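Local atomic coordinates of monovalent Na+/H+ antiporter subunit D (Dietzia sp. DQ12-45-1b, PDB entry 7D3U), a protein that forms one membrane subunit of the Mrp sodium/proton antiporter complex and probably takes part in its ion transport, being related to the antiporter-like proton-pumping subunits of respiratory complex I. Residues Ile31-Gln42 and Pro110-Asn121; Leu90-Ala101 and Ala529-Leu537. One frame throughout, in Å; residues are numbered along the deposited sequence.

Contact 1: Ile31-Gln42 and Pro110-Asn121. With LMT (dodecyl-beta-D-maltoside), chain I.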
# COMPACT_ATOMS: atom_id res chain seq x y z
N ILE A 31 18.85 21.13 -7.03
CA ILE A 31 18.20 19.83 -7.10
C ILE A 31 16.68 19.98 -7.14
O ILE A 31 16.00 19.20 -7.80
CB ILE A 31 18.64 18.92 -5.94
CG1 ILE A 31 18.15 19.46 -4.60
CG2 ILE A 31 20.14 18.80 -5.93
CD1 ILE A 31 18.48 18.55 -3.44
N LEU A 32 16.13 20.99 -6.47
CA LEU A 32 14.69 21.20 -6.55
C LEU A 32 14.28 21.78 -7.90
O LEU A 32 13.12 21.63 -8.29
CB LEU A 32 14.22 22.11 -5.42
CG LEU A 32 14.13 21.42 -4.06
CD1 LEU A 32 13.57 22.37 -3.03
CD2 LEU A 32 13.29 20.16 -4.15
N THR A 33 15.20 22.43 -8.61
CA THR A 33 14.92 22.80 -9.99
C THR A 33 14.96 21.59 -10.90
O THR A 33 14.05 21.38 -11.72
CB THR A 33 15.91 23.86 -10.46
OG1 THR A 33 15.51 25.15 -9.97
CG2 THR A 33 15.98 23.91 -11.97
N VAL A 34 16.00 20.76 -10.77
CA VAL A 34 16.18 19.63 -11.67
C VAL A 34 15.10 18.58 -11.46
O VAL A 34 14.61 17.97 -12.42
CB VAL A 34 17.60 19.05 -11.50
CG1 VAL A 34 17.70 17.68 -12.15
CG2 VAL A 34 18.63 19.99 -12.09
N LEU A 35 14.70 18.35 -10.21
CA LEU A 35 13.67 17.36 -9.93
C LEU A 35 12.36 17.73 -10.61
O LEU A 35 11.72 16.89 -11.25
CB LEU A 35 13.46 17.24 -8.42
CG LEU A 35 12.13 16.65 -7.95
CD1 LEU A 35 12.08 15.16 -8.21
CD2 LEU A 35 11.90 16.95 -6.48
N PHE A 36 11.95 18.99 -10.49
CA PHE A 36 10.69 19.40 -11.11
C PHE A 36 10.82 19.49 -12.62
O PHE A 36 9.85 19.21 -13.33
CB PHE A 36 10.21 20.72 -10.53
CG PHE A 36 9.53 20.57 -9.21
CD1 PHE A 36 8.27 20.01 -9.14
CD2 PHE A 36 10.14 20.98 -8.05
CE1 PHE A 36 7.64 19.86 -7.93
CE2 PHE A 36 9.52 20.83 -6.84
CZ PHE A 36 8.26 20.27 -6.78
N ALA A 37 12.00 19.85 -13.14
CA ALA A 37 12.19 19.81 -14.58
C ALA A 37 12.02 18.40 -15.12
O ALA A 37 11.36 18.18 -16.14
CB ALA A 37 13.57 20.36 -14.94
N VAL A 38 12.58 17.41 -14.42
CA VAL A 38 12.50 16.03 -14.88
C VAL A 38 11.08 15.50 -14.73
O VAL A 38 10.56 14.82 -15.62
CB VAL A 38 13.52 15.15 -14.13
CG1 VAL A 38 13.06 13.71 -14.11
CG2 VAL A 38 14.88 15.26 -14.79
N LEU A 39 10.41 15.82 -13.62
CA LEU A 39 9.04 15.36 -13.44
C LEU A 39 8.11 16.00 -14.47
O LEU A 39 7.21 15.34 -15.00
CB LEU A 39 8.56 15.67 -12.02
CG LEU A 39 9.19 14.82 -10.92
CD1 LEU A 39 8.56 15.12 -9.58
CD2 LEU A 39 9.07 13.34 -11.25
N GLY A 40 8.34 17.27 -14.80
CA GLY A 40 7.52 17.93 -15.80
C GLY A 40 7.76 17.38 -17.19
O GLY A 40 6.81 17.16 -17.95
N THR A 41 9.03 17.16 -17.56
CA THR A 41 9.29 16.59 -18.87
C THR A 41 8.80 15.15 -18.96
O THR A 41 8.40 14.70 -20.04
CB THR A 41 10.78 16.68 -19.22
OG1 THR A 41 10.95 16.41 -20.62
CG2 THR A 41 11.59 15.68 -18.43
N GLN A 42 8.75 14.43 -17.84
CA GLN A 42 8.18 13.09 -17.86
C GLN A 42 6.67 13.13 -18.04
O GLN A 42 6.11 12.35 -18.82
CB GLN A 42 8.55 12.34 -16.58
CG GLN A 42 7.63 11.18 -16.28
CD GLN A 42 8.32 10.08 -15.53
OE1 GLN A 42 9.54 10.09 -15.37
NE2 GLN A 42 7.55 9.11 -15.05
N PRO A 110 14.84 14.53 -3.33
CA PRO A 110 14.72 14.58 -4.79
C PRO A 110 15.26 13.33 -5.47
O PRO A 110 14.63 12.83 -6.41
CB PRO A 110 15.53 15.82 -5.17
CG PRO A 110 15.40 16.69 -4.00
CD PRO A 110 15.45 15.77 -2.82
N PRO A 111 16.40 12.78 -5.04
CA PRO A 111 16.85 11.53 -5.68
C PRO A 111 15.91 10.36 -5.46
O PRO A 111 15.65 9.60 -6.39
CB PRO A 111 18.22 11.27 -5.03
CG PRO A 111 18.68 12.59 -4.60
CD PRO A 111 17.45 13.29 -4.14
N LEU A 112 15.37 10.20 -4.24
CA LEU A 112 14.54 9.04 -3.96
C LEU A 112 13.22 9.10 -4.72
O LEU A 112 12.71 8.07 -5.17
CB LEU A 112 14.30 8.92 -2.46
CG LEU A 112 15.48 8.38 -1.65
CD1 LEU A 112 15.10 8.26 -0.18
CD2 LEU A 112 15.94 7.04 -2.20
N VAL A 113 12.65 10.30 -4.87
CA VAL A 113 11.42 10.43 -5.65
C VAL A 113 11.68 10.06 -7.10
O VAL A 113 10.87 9.38 -7.74
CB VAL A 113 10.86 11.86 -5.52
CG1 VAL A 113 9.76 12.09 -6.54
CG2 VAL A 113 10.32 12.07 -4.13
N LEU A 114 12.83 10.47 -7.64
CA LEU A 114 13.14 10.14 -9.03
C LEU A 114 13.41 8.65 -9.19
O LEU A 114 13.06 8.06 -10.22
CB LEU A 114 14.34 10.96 -9.50
CG LEU A 114 14.03 12.42 -9.79
CD1 LEU A 114 15.23 13.12 -10.39
CD2 LEU A 114 12.83 12.52 -10.71
N LEU A 115 14.02 8.01 -8.19
CA LEU A 115 14.24 6.58 -8.27
C LEU A 115 12.93 5.80 -8.17
O LEU A 115 12.75 4.80 -8.87
CB LEU A 115 15.21 6.15 -7.17
CG LEU A 115 16.68 6.49 -7.45
CD1 LEU A 115 17.38 6.95 -6.19
CD2 LEU A 115 17.39 5.29 -8.04
N VAL A 116 12.01 6.27 -7.33
CA VAL A 116 10.68 5.66 -7.27
C VAL A 116 9.96 5.83 -8.60
O VAL A 116 9.30 4.91 -9.09
CB VAL A 116 9.87 6.25 -6.11
CG1 VAL A 116 8.46 5.72 -6.11
CG2 VAL A 116 10.53 5.92 -4.79
N THR A 117 10.09 7.00 -9.22
CA THR A 117 9.47 7.24 -10.52
C THR A 117 10.06 6.32 -11.58
O THR A 117 9.33 5.78 -12.41
CB THR A 117 9.63 8.71 -10.91
OG1 THR A 117 8.97 9.53 -9.93
CG2 THR A 117 9.03 8.98 -12.27
N ALA A 118 11.38 6.14 -11.57
CA ALA A 118 12.01 5.23 -12.51
C ALA A 118 11.53 3.80 -12.30
O ALA A 118 11.26 3.08 -13.27
CB ALA A 118 13.53 5.30 -12.38
N GLY A 119 11.42 3.37 -11.04
CA GLY A 119 10.91 2.04 -10.77
C GLY A 119 9.48 1.85 -11.24
O GLY A 119 9.12 0.80 -11.77
N VAL A 120 8.65 2.88 -11.06
CA VAL A 120 7.26 2.80 -11.50
C VAL A 120 7.20 2.72 -13.02
O VAL A 120 6.45 1.90 -13.59
CB VAL A 120 6.46 4.01 -10.97
CG1 VAL A 120 5.16 4.16 -11.73
CG2 VAL A 120 6.19 3.85 -9.49
N ASN A 121 7.98 3.55 -13.71
CA ASN A 121 7.98 3.53 -15.16
C ASN A 121 8.48 2.19 -15.69
O ASN A 121 7.97 1.68 -16.69
CB ASN A 121 8.84 4.67 -15.71
CG ASN A 121 8.30 6.03 -15.35
OD1 ASN A 121 8.96 7.04 -15.57
ND2 ASN A 121 7.09 6.06 -14.81
C1B LMT I . 1.92 8.83 -34.97
C2B LMT I . 2.68 8.68 -36.30
C3B LMT I . 2.20 7.42 -37.05
C4B LMT I . 0.65 7.34 -37.12
C5B LMT I . 0.04 7.65 -35.74
C6B LMT I . 0.21 6.46 -34.79
O1B LMT I . 2.32 10.00 -34.35
O2B LMT I . 2.43 9.81 -37.03
O3B LMT I . 2.78 6.28 -36.56
O4' LMT I . 0.16 8.24 -38.04
O5B LMT I . 0.55 8.83 -35.16
O6B LMT I . -1.02 5.99 -34.42
C1' LMT I . 4.28 11.14 -30.84
C2' LMT I . 5.05 10.16 -31.76
C3' LMT I . 4.39 9.99 -33.16
C4' LMT I . 2.87 9.89 -33.06
C5' LMT I . 2.49 11.14 -32.26
C6' LMT I . 1.03 11.52 -32.31
O1' LMT I . 4.59 10.86 -29.53
O2' LMT I . 6.30 10.66 -31.96
O3' LMT I . 4.89 8.88 -33.78
O5' LMT I . 2.88 10.95 -30.94
O6' LMT I . 0.35 10.39 -32.67
C1 LMT I . 5.72 11.52 -29.03
C2 LMT I . 6.49 10.44 -28.34
C3 LMT I . 7.51 10.89 -27.34
C4 LMT I . 8.16 9.65 -26.79
C5 LMT I . 8.49 9.84 -25.35
C6 LMT I . 9.64 9.01 -24.93
C7 LMT I . 10.69 9.88 -24.30
C8 LMT I . 10.48 9.91 -22.83
C9 LMT I . 11.33 10.90 -22.12
C10 LMT I . 11.20 10.62 -20.65
C11 LMT I . 11.64 11.78 -19.83
C12 LMT I . 11.58 11.47 -18.37
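I31 meets the pyrrolidine ring of P110 through the end of its longer branch, with CD1 3.6 Å from P110 CG. L32 reaches the same ring carbon with CD2, so that two side chains of one turn bear on a single proline. One turn on, L35 lies at about a right angle to P110 and splits its methyls: CD2 rests against P110 CB at 4.0 Å, while CD1 goes on to L114 CD2 at 3.7 Å. With CG anti to the backbone N (chi1 159°), this leucine bridges P110 and L114, one turn apart on the other helix. The two helices are predicted transmembrane spans that run almost parallel, their segment axes approaching to 10.1 Å and crossing at 17°. V38 CG1 packs obliquely on L114 CD2, and L39 brings CD2 to that methyl from the next position. L39 CD2 also comes near T117 OG1, a hydroxyl that donates to V113 O within its own helix, 2.9 Å away. At Q42 the extended side chain brings its amide to T117 CG2 and to the side chain of N121, a polar end to a largely apolar seam. Q42 CB touches the last alkyl carbon, C12, of a bound dodecyl maltoside at 3.6 Å.

Contact 2: Leu90-Ala101 and Ala529-Leu537. With LMT (dodecyl-beta-D-maltoside), chain J; LMT (dodecyl-beta-D-maltoside), chain H.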
# COMPACT_ATOMS: atom_id res chain seq x y z
N LEU A 90 0.61 12.45 -10.50
CA LEU A 90 0.52 12.31 -9.05
C LEU A 90 1.86 12.57 -8.38
O LEU A 90 1.92 13.25 -7.36
CB LEU A 90 0.01 10.91 -8.69
CG LEU A 90 -1.43 10.59 -9.07
CD1 LEU A 90 -1.95 9.46 -8.20
CD2 LEU A 90 -2.31 11.82 -8.94
N THR A 91 2.94 12.03 -8.95
CA THR A 91 4.26 12.25 -8.38
C THR A 91 4.64 13.73 -8.43
O THR A 91 5.20 14.27 -7.48
CB THR A 91 5.30 11.41 -9.11
OG1 THR A 91 4.82 10.07 -9.24
CG2 THR A 91 6.60 11.39 -8.34
N LEU A 92 4.32 14.40 -9.54
CA LEU A 92 4.64 15.82 -9.66
C LEU A 92 3.89 16.64 -8.63
O LEU A 92 4.48 17.51 -7.96
CB LEU A 92 4.32 16.31 -11.07
CG LEU A 92 4.39 17.81 -11.33
CD1 LEU A 92 5.78 18.33 -11.05
CD2 LEU A 92 3.98 18.12 -12.75
N THR A 93 2.59 16.38 -8.45
CA THR A 93 1.82 17.17 -7.49
C THR A 93 2.23 16.84 -6.05
O THR A 93 2.27 17.73 -5.20
CB THR A 93 0.33 16.95 -7.68
OG1 THR A 93 -0.01 15.60 -7.34
CG2 THR A 93 -0.07 17.23 -9.11
N CYS A 94 2.54 15.58 -5.76
CA CYS A 94 2.99 15.25 -4.42
C CYS A 94 4.37 15.83 -4.12
O CYS A 94 4.64 16.20 -2.98
CB CYS A 94 2.99 13.73 -4.21
SG CYS A 94 1.35 12.98 -4.30
N ALA A 95 5.23 15.95 -5.13
CA ALA A 95 6.51 16.62 -4.91
C ALA A 95 6.31 18.12 -4.71
O ALA A 95 6.98 18.73 -3.87
CB ALA A 95 7.45 16.35 -6.09
N ALA A 96 5.40 18.72 -5.46
CA ALA A 96 5.10 20.14 -5.26
C ALA A 96 4.46 20.39 -3.90
O ALA A 96 4.59 21.48 -3.35
CB ALA A 96 4.19 20.65 -6.37
N PHE A 97 3.77 19.39 -3.35
CA PHE A 97 3.25 19.50 -2.00
C PHE A 97 4.35 19.31 -0.96
O PHE A 97 4.37 20.01 0.06
CB PHE A 97 2.14 18.48 -1.77
CG PHE A 97 1.67 18.39 -0.35
CD1 PHE A 97 0.65 19.20 0.11
CD2 PHE A 97 2.23 17.48 0.53
CE1 PHE A 97 0.21 19.11 1.41
CE2 PHE A 97 1.80 17.39 1.83
CZ PHE A 97 0.79 18.21 2.28
N ALA A 98 5.27 18.37 -1.20
CA ALA A 98 6.35 18.13 -0.26
C ALA A 98 7.31 19.30 -0.19
O ALA A 98 7.92 19.54 0.86
CB ALA A 98 7.10 16.86 -0.63
N VAL A 99 7.46 20.05 -1.29
CA VAL A 99 8.33 21.22 -1.26
C VAL A 99 7.77 22.27 -0.31
O VAL A 99 8.52 22.92 0.43
CB VAL A 99 8.53 21.78 -2.68
CG1 VAL A 99 9.04 23.20 -2.63
CG2 VAL A 99 9.49 20.90 -3.44
N ALA A 100 6.45 22.45 -0.30
CA ALA A 100 5.84 23.44 0.57
C ALA A 100 5.68 22.94 2.00
O ALA A 100 5.75 23.73 2.95
CB ALA A 100 4.49 23.88 0.01
N ALA A 101 5.45 21.63 2.17
CA ALA A 101 5.19 21.09 3.50
C ALA A 101 6.41 21.22 4.40
O ALA A 101 6.30 21.63 5.56
CB ALA A 101 4.76 19.63 3.39
N ALA A 529 0.40 27.58 -1.07
CA ALA A 529 1.33 26.57 -1.58
C ALA A 529 1.04 25.18 -1.04
O ALA A 529 1.46 24.19 -1.65
CB ALA A 529 2.77 26.97 -1.24
N LEU A 530 0.35 25.07 0.09
CA LEU A 530 0.03 23.77 0.66
C LEU A 530 -1.33 23.25 0.23
O LEU A 530 -1.50 22.04 0.08
CB LEU A 530 0.08 23.84 2.19
CG LEU A 530 1.40 23.45 2.84
CD1 LEU A 530 1.28 23.46 4.35
CD2 LEU A 530 1.84 22.08 2.35
N ALA A 531 -2.30 24.14 0.02
CA ALA A 531 -3.63 23.74 -0.42
C ALA A 531 -3.79 23.76 -1.94
O ALA A 531 -4.85 23.37 -2.44
CB ALA A 531 -4.69 24.65 0.21
N ALA A 532 -2.77 24.19 -2.67
CA ALA A 532 -2.83 24.25 -4.13
C ALA A 532 -2.64 22.88 -4.77
O ALA A 532 -3.35 22.56 -5.74
CB ALA A 532 -1.81 25.24 -4.67
N PRO A 533 -1.70 22.04 -4.32
CA PRO A 533 -1.61 20.69 -4.90
C PRO A 533 -2.83 19.84 -4.62
O PRO A 533 -3.20 19.01 -5.47
CB PRO A 533 -0.35 20.10 -4.24
CG PRO A 533 -0.14 20.92 -3.03
CD PRO A 533 -0.56 22.29 -3.41
N ALA A 534 -3.48 20.01 -3.47
CA ALA A 534 -4.71 19.28 -3.19
C ALA A 534 -5.90 19.84 -3.95
O ALA A 534 -6.89 19.13 -4.12
CB ALA A 534 -5.00 19.30 -1.69
N LEU A 535 -5.83 21.09 -4.40
CA LEU A 535 -6.92 21.70 -5.15
C LEU A 535 -6.79 21.42 -6.65
O LEU A 535 -7.81 21.23 -7.32
CB LEU A 535 -6.96 23.20 -4.91
CG LEU A 535 -8.19 23.93 -5.43
CD1 LEU A 535 -9.27 23.98 -4.37
CD2 LEU A 535 -7.83 25.33 -5.90
N ALA A 536 -5.57 21.40 -7.17
CA ALA A 536 -5.36 21.08 -8.58
C ALA A 536 -5.91 19.70 -8.90
O ALA A 536 -6.66 19.52 -9.86
CB ALA A 536 -3.88 21.18 -8.93
N LEU A 537 -5.54 18.70 -8.10
CA LEU A 537 -6.08 17.36 -8.28
C LEU A 537 -7.54 17.25 -7.88
O LEU A 537 -8.13 16.18 -8.04
CB LEU A 537 -5.25 16.35 -7.49
CG LEU A 537 -3.83 16.11 -7.98
CD1 LEU A 537 -3.20 14.96 -7.22
CD2 LEU A 537 -3.83 15.83 -9.47
C1 LMT J . 8.12 27.37 0.87
C2 LMT J . 7.55 27.81 -0.44
C3 LMT J . 6.60 26.87 -1.10
C4 LMT J . 6.57 27.21 -2.56
C5 LMT J . 5.97 26.09 -3.35
C6 LMT J . 6.49 26.05 -4.74
C7 LMT J . 6.05 24.78 -5.41
C8 LMT J . 6.59 24.77 -6.80
C9 LMT J . 6.13 23.63 -7.64
C10 LMT J . 6.40 23.99 -9.07
C11 LMT J . 5.94 22.92 -10.01
C12 LMT J . 4.46 22.75 -9.97
C1 LMT H . 3.22 31.33 -1.79
C2 LMT H . 3.44 30.80 -3.18
C3 LMT H . 2.24 30.27 -3.88
C4 LMT H . 2.72 29.49 -5.07
C5 LMT H . 1.67 28.54 -5.54
C6 LMT H . 2.24 27.42 -6.35
C7 LMT H . 1.30 26.26 -6.36
C8 LMT H . 2.08 25.02 -6.64
C9 LMT H . 1.28 23.76 -6.60
C10 LMT H . 1.17 23.24 -8.00
C11 LMT H . 0.34 22.00 -8.07
C12 LMT H . 0.58 21.24 -9.33
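An antiparallel pair of predicted transmembrane helices, kinked at a proline on one side, is joined where T93, F97 and A100 meet L537, P533 and L530. The segment axes approach to 8.5 Å, with 165° between their directions. P533 lacks an N-H, and the helical bonding of 529-537 is interrupted at 533 and 534; P533 CB lies near T93 O. At one end of the seam the side chains of L90 and L537 cross at about a right angle, CD2 of L90 lying 3.7 Å from CD1 of L537. T93 and L537 reach toward each other tip to tip, L537 CD1 by T93 OG1 and L537 CD2 by T93 CG2. A chi1 of 67° sets OG1 between the backbone N and carbonyl carbon of T93, from where it donates to L90 O at 3.0 Å, tilted 34° from the carbonyl plane and on the same face as C94 N. Replacing T93 by an alanine removes the hydroxyl and a methyl, which would probably cost L90 O its bond from T93 and open a gap beside the methyls of L537. Further along, A100 CB lies 3.8 Å from A529 CB, and an alkyl chain of dodecyl maltoside runs beside both methyls. A second detergent chain lies along A532 and P533. F97 stands crosswise to P533, whose CG is 3.6 Å from F97 CB. The ring turns its edge to P533 CG and L530 O, both near its plane, while L530 CD2 approaches F97 CE1 obliquely at 3.5 Å.

From the N terminus, helix 28-49 supplies the first half of contact 1. The chain then passes through the strand pair 59-62 and 73-76 and enters helix 80-101, which brings in the first half of contact 2. Helix 109-125 follows and closes contact 1, a loop of 67 residues. Contact 2 closes much later, with 427 residues between its two segments, when helix 528-546 returns to helix 80-101 from the far end of the sequence. The two loops therefore cross. In space the contacts adjoin, their centres 14 Å apart: F36 packs on A95, A96 and V99, and T117 on T91. Helix 80-101 thus ties the early helix pair to the late helix 528-546.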